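Local coordinates for protein probable 2-phosphosulfolactate phosphatase (Clostridium acetobutylicum, PDB 1VR0) that probably catalyses the magnesium-dependent hydrolysis of (2R)-O-phospho-3-sulfolactate to (2R)-3-sulfolactate and phosphate, at residues Val58-Leu61 against Glu65-Lys68. Residues are numbered along the deposited sequence; the frame is centred on the assembly and turned at random.
Sequences VPVL and EALK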
loop_
_atom_site.group_PDB
_atom_site.type_symbol
_atom_site.label_atom_id
_atom_site.label_comp_id
_atom_site.label_asym_id
_atom_site.label_seq_id
_atom_site.Cartn_x
_atom_site.Cartn_y
_atom_site.Cartn_z
ATOM N N VAL A 58 -8.221 -17.887 -20.820
ATOM C CA VAL A 58 -7.638 -16.775 -21.558
ATOM C C VAL A 58 -8.224 -15.459 -21.006
ATOM O O VAL A 58 -9.359 -15.115 -21.322
ATOM C CB VAL A 58 -7.984 -16.858 -23.039
ATOM C CG1 VAL A 58 -7.352 -15.677 -23.796
ATOM C CG2 VAL A 58 -7.584 -18.185 -23.624
ATOM N N PRO A 59 -7.454 -14.728 -20.169
ATOM C CA PRO A 59 -7.869 -13.446 -19.648
ATOM C C PRO A 59 -7.695 -12.307 -20.657
ATOM O O PRO A 59 -6.675 -12.195 -21.306
ATOM C CB PRO A 59 -6.929 -13.248 -18.460
ATOM C CG PRO A 59 -5.736 -13.938 -18.807
ATOM C CD PRO A 59 -6.128 -15.101 -19.655
ATOM N N VAL A 60 -8.721 -11.481 -20.794
ATOM C CA VAL A 60 -8.679 -10.318 -21.672
ATOM C C VAL A 60 -9.219 -9.067 -20.945
ATOM O O VAL A 60 -9.858 -9.146 -19.880
ATOM C CB VAL A 60 -9.448 -10.566 -22.965
ATOM C CG1 VAL A 60 -8.895 -11.799 -23.677
ATOM C CG2 VAL A 60 -10.951 -10.699 -22.722
ATOM N N LEU A 61 -8.954 -7.906 -21.523
ATOM C CA LEU A 61 -9.282 -6.644 -20.874
ATOM C C LEU A 61 -10.651 -6.100 -21.303
ATOM O O LEU A 61 -11.293 -5.386 -20.542
ATOM C CB LEU A 61 -8.153 -5.620 -21.091
ATOM C CG LEU A 61 -6.775 -5.977 -20.489
ATOM C CD1 LEU A 61 -5.827 -4.821 -20.575
ATOM C CD2 LEU A 61 -6.815 -6.501 -19.032
ATOM N N GLU A 65 -12.670 -7.721 -27.180
ATOM C CA GLU A 65 -11.560 -8.651 -27.353
ATOM C C GLU A 65 -11.967 -10.091 -26.959
ATOM O O GLU A 65 -11.527 -11.043 -27.590
ATOM C CB GLU A 65 -10.352 -8.114 -26.575
ATOM C CG GLU A 65 -9.253 -9.094 -26.189
ATOM C CD GLU A 65 -8.189 -9.336 -27.255
ATOM O OE1 GLU A 65 -8.514 -9.319 -28.490
ATOM O OE2 GLU A 65 -7.025 -9.576 -26.800
ATOM N N ALA A 66 -12.832 -10.227 -25.941
ATOM C CA ALA A 66 -13.384 -11.526 -25.523
ATOM C C ALA A 66 -14.217 -12.177 -26.616
ATOM O O ALA A 66 -14.098 -13.383 -26.846
ATOM C CB ALA A 66 -14.209 -11.392 -24.246
ATOM N N LEU A 67 -15.045 -11.391 -27.297
ATOM C CA LEU A 67 -15.913 -11.935 -28.353
ATOM C C LEU A 67 -15.111 -12.353 -29.566
ATOM O O LEU A 67 -15.492 -13.277 -30.282
ATOM C CB LEU A 67 -17.018 -10.940 -28.751
ATOM C CG LEU A 67 -17.980 -10.585 -27.589
ATOM C CD1 LEU A 67 -18.942 -9.416 -27.914
ATOM C CD2 LEU A 67 -18.757 -11.816 -27.123
ATOM N N LYS A 68 -14.005 -11.663 -29.790
ATOM C CA LYS A 68 -13.085 -11.980 -30.861
ATOM C C LYS A 68 -12.332 -13.289 -30.535
ATOM O O LYS A 68 -12.187 -14.169 -31.392
ATOM C CB LYS A 68 -12.136 -10.782 -31.045
ATOM C CG LYS A 68 -11.191 -10.818 -32.250
ATOM C CD LYS A 68 -9.847 -10.084 -31.926
ATOM C CE LYS A 68 -9.026 -9.746 -33.199
ATOM N NZ LYS A 68 -7.894 -8.830 -32.866
#
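Val60 turns its CB toward the helical residues Glu65 and Ala66 and divides its two methyl branches between them. CG2 meets the methyl of Ala66 (Val60 CG2 to Ala66 CB 3.7 Å) and lies 3.8 Å from Ala66 N, a van der Waals approach. The other branch faces the glutamate: Val60 CG1 lies 3.7 Å from Glu65 CG, and Val60 CB approaches that methylene to 3.5 Å. A chi1 of -57° sets this division, placing CG1 anti to the carbonyl carbon and CG2 between the backbone N and the carbonyl carbon. On the helix, chi1 of Glu65 (159°) carries CG to where it meets Val60; the bend at chi2 (85°) sets the course of the carboxylate beyond, and the two side chains run at a slant to each other. The carboxylate stays farther off, Glu65 OE2 being 4.3 Å from Val60 CG1. Val60 CA and Ala66 CA, 6.2 Å apart, are the closest such pair.

The contact lies at the first turn of helix 63-73, in the beta-alpha-beta crossover from edge strand 56-59 to strand 77-81, with parallel strand 109-113 between them. Ala66 also rests on Ile111 and Leu79 of those two strands, and Val60 O accepts a hydrogen bond from Thr113 OG1. Between the segments all close side-chain pairs are carbon-to-carbon, without hydrogen bond or salt bridge: apolar packing, burying 132 Å² in total, with the glutamate contributing its methylene rather than its charge.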